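Local atomic coordinates of Lactamase_B domain-containing protein (Pontibacter korlensis, PDB entry 6XFR), a protein that probably hydrolyses beta-lactam antibiotics with zinc as cofactor, as a class B1 metallo-beta-lactamase of the periplasm. Residues S39-G52 / Q69-K83. Residues are numbered along the deposited sequence; the frame is centred on the assembly and turned at random.
Sequences STKEGAVLIDTGWG and QPVKVCVPTHWHDDK. With ZN (zinc ion), chain N; ZN (zinc ion), chain O; SO4 (sulfate ion), chain X.
Asp82 CB lies over one face of the Trp51 indole, 3.6 Å from the centroid of the five-membered ring, in a CH-pi contact. CG of Asp82 lies between the backbone N and the carbonyl carbon (chi1 71°), which leads the carboxylate away from the indole, its plane 63° from that of the ring; OD2 binds a zinc ion at 2.2 Å that Cys160 and His202 also hold. His78 and His80, in the loop just before the helix that carries Asp82, bind a second zinc ion of the active site, with His141. Lys83, next along, pairs with Asp48: its NZ meets OD1 in a salt bridge whose atoms are doubtfully placed; Ser33 and Ser201 are apparent further partners of the ammonium. The other carboxylate oxygen, OD2, takes weak bonds from N and OG1 of Thr77, whose short hydroxyl adds a second donor beside its own N-H. Strands 43-47 and 71-75 run parallel, 19° apart, joined through helix 53-67 as a beta-alpha-beta crossover; the HxHxD zinc motif of the metallo-beta-lactamase fold follows the second strand. Leu46 N reaches Val73 O at 3.0 Å and Leu46 O accepts from Val75 N. Beta-branched Val45, Ile47, Val73 and Val75 share one face of this strand pair; Ala44, small enough to fit against Leu67, shares the other with Leu46, Val71 and Cys74. At the far end, the extended side chain of Gln69 carries an amide that can accept and donate at once: OE1 accepts from Ser39 OG at 2.6 Å, while NE2 donates to Thr40 O at 3.1 Å.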
ATOM      1  N   SER B  39      -2.837  17.083   0.014  1.00 27.82           N
ATOM      2  CA  SER B  39      -3.067  18.249   0.852  1.00 29.47           C
ATOM      3  C   SER B  39      -1.857  19.167   0.774  1.00 25.63           C
ATOM      4  O   SER B  39      -0.719  18.697   0.805  1.00 30.50           O
ATOM      5  CB  SER B  39      -3.338  17.835   2.302  1.00 31.46           C
ATOM      6  OG  SER B  39      -3.829  18.941   3.046  1.00 38.18           O
ATOM      7  N   THR B  40      -2.102  20.463   0.605  1.00 27.53           N
ATOM      8  CA  THR B  40      -1.027  21.449   0.524  1.00 30.15           C
ATOM      9  C   THR B  40      -1.348  22.555   1.506  1.00 32.06           C
ATOM     10  O   THR B  40      -2.410  22.562   2.137  1.00 31.51           O
ATOM     11  CB  THR B  40      -0.806  22.025  -0.901  1.00 31.92           C
ATOM     12  OG1 THR B  40      -1.719  23.090  -1.152  1.00 33.56           O
ATOM     13  CG2 THR B  40      -1.005  20.965  -1.978  1.00 30.13           C
ATOM     14  N   LYS B  41      -0.395  23.462   1.673  1.00 36.40           N
ATOM     15  CA  LYS B  41      -0.638  24.559   2.583  1.00 37.31           C
ATOM     16  C   LYS B  41      -1.701  25.491   2.055  1.00 41.37           C
ATOM     17  O   LYS B  41      -2.201  26.306   2.823  1.00 45.82           O
ATOM     18  CB  LYS B  41       0.647  25.363   2.805  1.00 40.84           C
ATOM     19  CG  LYS B  41       1.714  24.592   3.583  1.00 56.79           C
ATOM     20  CD  LYS B  41       3.074  25.293   3.600  1.00 63.46           C
ATOM     21  CE  LYS B  41       4.163  24.359   3.080  1.00 68.40           C
ATOM     22  NZ  LYS B  41       4.030  22.991   3.683  1.00 68.53           N
ATOM     23  N   GLU B  42      -2.122  25.331   0.797  1.00 45.20           N
ATOM     24  CA  GLU B  42      -2.987  26.319   0.149  1.00 52.37           C
ATOM     25  C   GLU B  42      -4.202  25.689  -0.516  1.00 41.63           C
ATOM     26  O   GLU B  42      -4.796  26.306  -1.390  1.00 51.82           O
ATOM     27  CB  GLU B  42      -2.223  27.151  -0.892  1.00 51.36           C
ATOM     28  CG  GLU B  42      -1.379  28.253  -0.298  1.00 60.47           C
ATOM     29  CD  GLU B  42      -2.046  28.927   0.900  1.00 74.17           C
ATOM     30  OE1 GLU B  42      -3.174  29.442   0.763  1.00 82.34           O
ATOM     31  OE2 GLU B  42      -1.431  28.961   1.988  1.00 82.29           O
ATOM     32  N   GLY B  43      -4.567  24.473  -0.142  1.00 35.58           N
ATOM     33  CA  GLY B  43      -5.689  23.782  -0.735  1.00 34.34           C
ATOM     34  C   GLY B  43      -5.313  22.370  -1.129  1.00 44.99           C
ATOM     35  O   GLY B  43      -4.152  21.959  -1.078  1.00 36.66           O
ATOM     36  N   ALA B  44      -6.336  21.631  -1.551  1.00 41.66           N
ATOM     37  CA  ALA B  44      -6.183  20.225  -1.890  1.00 36.68           C
ATOM     38  C   ALA B  44      -6.198  20.029  -3.396  1.00 36.49           C
ATOM     39  O   ALA B  44      -6.857  20.763  -4.139  1.00 39.98           O
ATOM     40  CB  ALA B  44      -7.270  19.367  -1.228  1.00 26.95           C
ATOM     41  N   VAL B  45      -5.433  19.050  -3.843  1.00 34.43           N
ATOM     42  CA  VAL B  45      -5.414  18.661  -5.241  1.00 28.08           C
ATOM     43  C   VAL B  45      -6.056  17.300  -5.379  1.00 24.89           C
ATOM     44  O   VAL B  45      -5.839  16.404  -4.555  1.00 26.07           O
ATOM     45  CB  VAL B  45      -4.005  18.657  -5.835  1.00 27.40           C
ATOM     46  CG1 VAL B  45      -4.026  17.971  -7.187  1.00 28.03           C
ATOM     47  CG2 VAL B  45      -3.549  20.068  -5.937  1.00 30.30           C
ATOM     48  N   LEU B  46      -6.860  17.168  -6.422  1.00 26.15           N
ATOM     49  CA  LEU B  46      -7.629  15.978  -6.727  1.00 28.79           C
ATOM     50  C   LEU B  46      -7.032  15.366  -7.981  1.00 25.82           C
ATOM     51  O   LEU B  46      -6.924  16.037  -9.008  1.00 36.28           O
ATOM     52  CB  LEU B  46      -9.091  16.349  -6.950  1.00 35.75           C
ATOM     53  CG  LEU B  46     -10.105  15.313  -6.574  1.00 33.04           C
ATOM     54  CD1 LEU B  46      -9.665  14.710  -5.255  1.00 25.12           C
ATOM     55  CD2 LEU B  46     -11.408  16.029  -6.460  1.00 31.86           C
ATOM     56  N   ILE B  47      -6.535  14.153  -7.869  1.00 32.17           N
ATOM     57  CA  ILE B  47      -6.088  13.394  -9.029  1.00 40.66           C
ATOM     58  C   ILE B  47      -7.121  12.297  -9.236  1.00 43.56           C
ATOM     59  O   ILE B  47      -7.174  11.330  -8.461  1.00 43.07           O
ATOM     60  CB  ILE B  47      -4.667  12.838  -8.863  1.00 39.51           C
ATOM     61  CG1 ILE B  47      -3.701  13.965  -8.490  1.00 30.56           C
ATOM     62  CG2 ILE B  47      -4.213  12.150 -10.152  1.00 39.34           C
ATOM     63  CD1 ILE B  47      -3.672  15.058  -9.465  1.00 27.72           C
ATOM     64  N   ASP B  48      -7.923  12.456 -10.296  1.00 42.09           N
ATOM     65  CA  ASP B  48      -9.094  11.634 -10.578  1.00 49.20           C
ATOM     66  C   ASP B  48     -10.301  12.041  -9.745  1.00 49.19           C
ATOM     67  O   ASP B  48     -10.169  12.446  -8.582  1.00 48.10           O
ATOM     68  CB  ASP B  48      -8.821  10.153 -10.344  1.00 51.79           C
ATOM     69  CG  ASP B  48      -8.089   9.524 -11.492  1.00 68.08           C
ATOM     70  OD1 ASP B  48      -7.760   8.323 -11.385  1.00 74.29           O
ATOM     71  OD2 ASP B  48      -7.828  10.244 -12.493  1.00 76.83           O
ATOM     72  N   THR B  49     -11.478  11.951 -10.356  1.00 46.47           N
ATOM     73  CA  THR B  49     -12.737  12.087  -9.660  1.00 47.49           C
ATOM     74  C   THR B  49     -13.127  10.720  -9.121  1.00 45.80           C
ATOM     75  O   THR B  49     -12.506   9.707  -9.434  1.00 49.69           O
ATOM     76  CB  THR B  49     -13.803  12.621 -10.619  1.00 47.80           C
ATOM     77  OG1 THR B  49     -13.932  11.700 -11.719  1.00 44.37           O
ATOM     78  CG2 THR B  49     -13.424  14.000 -11.149  1.00 41.03           C
ATOM     79  N   GLY B  50     -14.194  10.666  -8.349  1.00 44.59           N
ATOM     80  CA  GLY B  50     -14.771   9.384  -8.027  1.00 41.88           C
ATOM     81  C   GLY B  50     -15.236   8.678  -9.288  1.00 44.97           C
ATOM     82  O   GLY B  50     -15.249   9.201 -10.396  1.00 42.57           O
ATOM     83  N   TRP B  51     -15.634   7.438  -9.097  1.00 50.10           N
ATOM     84  CA  TRP B  51     -16.159   6.640 -10.189  1.00 46.73           C
ATOM     85  C   TRP B  51     -17.625   7.025 -10.377  1.00 47.74           C
ATOM     86  O   TRP B  51     -18.553   6.260 -10.113  1.00 51.38           O
ATOM     87  CB  TRP B  51     -15.975   5.172  -9.851  1.00 47.36           C
ATOM     88  CG  TRP B  51     -16.066   4.318 -10.978  1.00 47.44           C
ATOM     89  CD1 TRP B  51     -16.481   4.662 -12.212  1.00 47.14           C
ATOM     90  CD2 TRP B  51     -15.746   2.929 -11.018  1.00 51.64           C
ATOM     91  NE1 TRP B  51     -16.443   3.571 -13.037  1.00 55.05           N
ATOM     92  CE2 TRP B  51     -15.989   2.491 -12.329  1.00 51.49           C
ATOM     93  CE3 TRP B  51     -15.270   2.018 -10.075  1.00 56.16           C
ATOM     94  CZ2 TRP B  51     -15.785   1.177 -12.725  1.00 52.39           C
ATOM     95  CZ3 TRP B  51     -15.069   0.711 -10.464  1.00 57.82           C
ATOM     96  CH2 TRP B  51     -15.327   0.302 -11.776  1.00 57.89           C
ATOM     97  N   GLY B  52     -17.829   8.269 -10.777  1.00 48.64           N
ATOM     98  CA  GLY B  52     -19.154   8.810 -10.996  1.00 54.08           C
ATOM     99  C   GLY B  52     -19.515   9.847  -9.945  1.00 54.59           C
ATOM    100  O   GLY B  52     -18.771  10.123  -9.003  1.00 51.11           O
ATOM    101  N   GLN B  69     -10.291  22.043   3.917  1.00 39.60           N
ATOM    102  CA  GLN B  69      -9.770  23.008   2.947  1.00 40.22           C
ATOM    103  C   GLN B  69     -10.437  22.793   1.588  1.00 45.60           C
ATOM    104  O   GLN B  69     -10.934  21.692   1.307  1.00 42.61           O
ATOM    105  CB  GLN B  69      -8.238  22.920   2.812  1.00 35.58           C
ATOM    106  CG  GLN B  69      -7.712  21.761   1.973  1.00 36.42           C
ATOM    107  CD  GLN B  69      -6.236  21.422   2.230  1.00 39.70           C
ATOM    108  OE1 GLN B  69      -5.814  20.276   2.044  1.00 35.52           O
ATOM    109  NE2 GLN B  69      -5.447  22.423   2.650  1.00 38.22           N
ATOM    110  N   PRO B  70     -10.515  23.829   0.748  1.00 40.16           N
ATOM    111  CA  PRO B  70     -11.100  23.649  -0.582  1.00 34.93           C
ATOM    112  C   PRO B  70     -10.178  22.894  -1.531  1.00 33.07           C
ATOM    113  O   PRO B  70      -8.950  22.902  -1.395  1.00 31.49           O
ATOM    114  CB  PRO B  70     -11.332  25.088  -1.065  1.00 32.91           C
ATOM    115  CG  PRO B  70     -10.386  25.903  -0.303  1.00 36.94           C
ATOM    116  CD  PRO B  70     -10.287  25.254   1.048  1.00 42.27           C
ATOM    117  N   VAL B  71     -10.807  22.285  -2.546  1.00 31.16           N
ATOM    118  CA  VAL B  71     -10.104  21.610  -3.633  1.00 30.25           C
ATOM    119  C   VAL B  71      -9.758  22.679  -4.659  1.00 31.11           C
ATOM    120  O   VAL B  71     -10.648  23.339  -5.201  1.00 31.64           O
ATOM    121  CB  VAL B  71     -10.965  20.502  -4.275  1.00 26.69           C
ATOM    122  CG1 VAL B  71     -10.208  19.793  -5.413  1.00 24.76           C
ATOM    123  CG2 VAL B  71     -11.438  19.491  -3.257  1.00 27.87           C
ATOM    124  N   LYS B  72      -8.469  22.882  -4.902  1.00 24.69           N
ATOM    125  CA  LYS B  72      -8.077  23.939  -5.819  1.00 29.66           C
ATOM    126  C   LYS B  72      -8.245  23.506  -7.265  1.00 36.82           C
ATOM    127  O   LYS B  72      -8.556  24.335  -8.129  1.00 41.31           O
ATOM    128  CB  LYS B  72      -6.621  24.359  -5.566  1.00 25.22           C
ATOM    129  CG  LYS B  72      -6.378  25.019  -4.206  1.00 26.74           C
ATOM    130  CD  LYS B  72      -7.605  25.787  -3.758  1.00 29.70           C
ATOM    131  CE  LYS B  72      -7.216  27.178  -3.350  1.00 34.29           C
ATOM    132  NZ  LYS B  72      -8.351  28.112  -3.602  1.00 42.98           N
ATOM    133  N   VAL B  73      -8.066  22.216  -7.544  1.00 28.46           N
ATOM    134  CA  VAL B  73      -8.000  21.753  -8.923  1.00 27.31           C
ATOM    135  C   VAL B  73      -8.181  20.241  -8.938  1.00 32.80           C
ATOM    136  O   VAL B  73      -7.829  19.540  -7.984  1.00 32.50           O
ATOM    137  CB  VAL B  73      -6.658  22.175  -9.574  1.00 23.84           C
ATOM    138  CG1 VAL B  73      -5.542  21.238  -9.079  1.00 22.23           C
ATOM    139  CG2 VAL B  73      -6.752  22.129 -11.085  1.00 21.94           C
ATOM    140  N   CYS B  74      -8.677  19.735 -10.044  1.00 31.93           N
ATOM    141  CA  CYS B  74      -8.848  18.308 -10.208  1.00 33.97           C
ATOM    142  C   CYS B  74      -8.283  17.919 -11.562  1.00 38.46           C
ATOM    143  O   CYS B  74      -8.546  18.576 -12.576  1.00 28.70           O
ATOM    144  CB  CYS B  74     -10.336  17.960 -10.104  1.00 36.24           C
ATOM    145  SG  CYS B  74     -10.842  16.342 -10.721  1.00 45.27           S
ATOM    146  N   VAL B  75      -7.549  16.815 -11.592  1.00 38.14           N
ATOM    147  CA  VAL B  75      -6.796  16.486 -12.796  1.00 31.27           C
ATOM    148  C   VAL B  75      -7.158  15.058 -13.164  1.00 31.80           C
ATOM    149  O   VAL B  75      -6.569  14.123 -12.598  1.00 30.32           O
ATOM    150  CB  VAL B  75      -5.282  16.623 -12.570  1.00 31.78           C
ATOM    151  CG1 VAL B  75      -4.500  16.186 -13.833  1.00 33.54           C
ATOM    152  CG2 VAL B  75      -4.908  18.021 -12.097  1.00 26.85           C
ATOM    153  N   PRO B  76      -8.117  14.835 -14.071  1.00 36.53           N
ATOM    154  CA  PRO B  76      -8.373  13.473 -14.552  1.00 36.68           C
ATOM    155  C   PRO B  76      -7.209  12.998 -15.384  1.00 32.55           C
ATOM    156  O   PRO B  76      -6.503  13.798 -16.000  1.00 26.81           O
ATOM    157  CB  PRO B  76      -9.642  13.611 -15.397  1.00 43.66           C
ATOM    158  CG  PRO B  76     -10.301  14.840 -14.868  1.00 49.18           C
ATOM    159  CD  PRO B  76      -9.170  15.770 -14.490  1.00 38.99           C
ATOM    160  N   THR B  77      -6.965  11.687 -15.335  1.00 37.39           N
ATOM    161  CA  THR B  77      -5.843  11.090 -16.049  1.00 41.83           C
ATOM    162  C   THR B  77      -6.214  10.513 -17.418  1.00 40.17           C
ATOM    163  O   THR B  77      -5.315  10.118 -18.168  1.00 31.50           O
ATOM    164  CB  THR B  77      -5.197  10.010 -15.185  1.00 40.57           C
ATOM    165  OG1 THR B  77      -6.119   8.928 -14.978  1.00 40.25           O
ATOM    166  CG2 THR B  77      -4.742  10.602 -13.856  1.00 37.42           C
ATOM    167  N   HIS B  78      -7.496  10.409 -17.743  1.00 41.61           N
ATOM    168  CA  HIS B  78      -7.939  10.109 -19.100  1.00 38.04           C
ATOM    169  C   HIS B  78      -9.463  10.201 -19.096  1.00 36.44           C
ATOM    170  O   HIS B  78     -10.072  10.566 -18.084  1.00 30.12           O
ATOM    171  CB  HIS B  78      -7.359   8.779 -19.595  1.00 32.33           C
ATOM    172  CG  HIS B  78      -7.953   7.560 -18.973  1.00 33.87           C
ATOM    173  ND1 HIS B  78      -7.897   7.308 -17.622  1.00 35.40           N
ATOM    174  CD2 HIS B  78      -8.562   6.490 -19.532  1.00 39.65           C
ATOM    175  CE1 HIS B  78      -8.481   6.150 -17.373  1.00 34.63           C
ATOM    176  NE2 HIS B  78      -8.886   5.631 -18.514  1.00 43.00           N
ATOM    177  N   TRP B  79     -10.080   9.911 -20.247  1.00 40.84           N
ATOM    178  CA  TRP B  79     -11.464  10.347 -20.445  1.00 44.85           C
ATOM    179  C   TRP B  79     -12.517   9.399 -19.884  1.00 44.27           C
ATOM    180  O   TRP B  79     -13.683   9.799 -19.798  1.00 48.33           O
ATOM    181  CB  TRP B  79     -11.755  10.567 -21.935  1.00 42.96           C
ATOM    182  CG  TRP B  79     -11.664   9.360 -22.824  1.00 44.23           C
ATOM    183  CD1 TRP B  79     -10.555   8.904 -23.486  1.00 44.26           C
ATOM    184  CD2 TRP B  79     -12.735   8.488 -23.199  1.00 50.83           C
ATOM    185  NE1 TRP B  79     -10.868   7.800 -24.249  1.00 42.33           N
ATOM    186  CE2 TRP B  79     -12.198   7.518 -24.087  1.00 48.37           C
ATOM    187  CE3 TRP B  79     -14.100   8.431 -22.876  1.00 54.21           C
ATOM    188  CZ2 TRP B  79     -12.976   6.500 -24.648  1.00 47.92           C
ATOM    189  CZ3 TRP B  79     -14.875   7.419 -23.439  1.00 56.39           C
ATOM    190  CH2 TRP B  79     -14.306   6.465 -24.313  1.00 49.82           C
ATOM    191  N   HIS B  80     -12.132   8.215 -19.416  1.00 37.25           N
ATOM    192  CA  HIS B  80     -13.116   7.229 -19.002  1.00 40.01           C
ATOM    193  C   HIS B  80     -13.808   7.619 -17.693  1.00 41.57           C
ATOM    194  O   HIS B  80     -13.285   8.379 -16.866  1.00 36.32           O
ATOM    195  CB  HIS B  80     -12.454   5.866 -18.857  1.00 40.05           C
ATOM    196  CG  HIS B  80     -12.276   5.127 -20.144  1.00 42.31           C
ATOM    197  ND1 HIS B  80     -11.317   4.150 -20.309  1.00 42.55           N
ATOM    198  CD2 HIS B  80     -12.936   5.206 -21.322  1.00 47.72           C
ATOM    199  CE1 HIS B  80     -11.393   3.658 -21.533  1.00 49.22           C
ATOM    200  NE2 HIS B  80     -12.366   4.283 -22.170  1.00 50.63           N
ATOM    201  N   ASP B  81     -14.990   7.027 -17.493  1.00 46.06           N
ATOM    202  CA  ASP B  81     -15.850   7.414 -16.380  1.00 49.75           C
ATOM    203  C   ASP B  81     -15.176   7.170 -15.035  1.00 47.81           C
ATOM    204  O   ASP B  81     -15.355   7.956 -14.096  1.00 42.39           O
ATOM    205  CB  ASP B  81     -17.185   6.668 -16.463  1.00 57.69           C
ATOM    206  CG  ASP B  81     -18.260   7.429 -17.271  1.00 62.90           C
ATOM    207  OD1 ASP B  81     -19.365   6.873 -17.448  1.00 67.64           O
ATOM    208  OD2 ASP B  81     -18.013   8.568 -17.733  1.00 62.73           O
ATOM    209  N   ASP B  82     -14.380   6.091 -14.923  1.00 58.19           N
ATOM    210  CA  ASP B  82     -13.754   5.735 -13.643  1.00 47.33           C
ATOM    211  C   ASP B  82     -12.719   6.758 -13.195  1.00 43.95           C
ATOM    212  O   ASP B  82     -12.506   6.896 -11.991  1.00 56.97           O
ATOM    213  CB  ASP B  82     -13.143   4.314 -13.693  1.00 42.81           C
ATOM    214  CG  ASP B  82     -11.887   4.200 -14.578  1.00 46.77           C
ATOM    215  OD1 ASP B  82     -11.766   4.903 -15.596  1.00 52.46           O
ATOM    216  OD2 ASP B  82     -11.019   3.353 -14.290  1.00 46.45           O
ATOM    217  N   LYS B  83     -12.117   7.518 -14.108  1.00 40.60           N
ATOM    218  CA  LYS B  83     -11.207   8.591 -13.719  1.00 42.32           C
ATOM    219  C   LYS B  83     -11.775   9.990 -13.923  1.00 49.73           C
ATOM    220  O   LYS B  83     -11.168  10.957 -13.443  1.00 42.84           O
ATOM    221  CB  LYS B  83      -9.870   8.486 -14.483  1.00 37.36           C
ATOM    222  CG  LYS B  83      -9.243   7.058 -14.505  1.00 40.02           C
ATOM    223  CD  LYS B  83      -8.487   6.663 -13.228  1.00 29.03           C
ATOM    224  CE  LYS B  83      -9.449   6.029 -12.211  1.00 41.62           C
ATOM    225  NZ  LYS B  83      -8.901   5.616 -10.886  1.00 47.97           N
TER
HETATM  226 ZN    ZN N 302      -9.985   3.747 -18.570  1.00 44.98          ZN
HETATM  227 ZN    ZN O 303      -9.854   1.828 -15.449  1.00 58.41          ZN
HETATM  228  S   SO4 X 312     -14.298   2.147 -17.228  1.00110.46           S
HETATM  229  O1  SO4 X 312     -12.868   2.371 -16.989  1.00110.40           O
HETATM  230  O2  SO4 X 312     -14.617   0.787 -16.757  1.00110.90           O
HETATM  231  O3  SO4 X 312     -14.572   2.284 -18.656  1.00111.65           O
HETATM  232  O4  SO4 X 312     -15.133   3.144 -16.553  1.00104.87           O
HETATM  233  O   HOH W   1      -9.291  -0.173 -16.456  1.00 24.48           O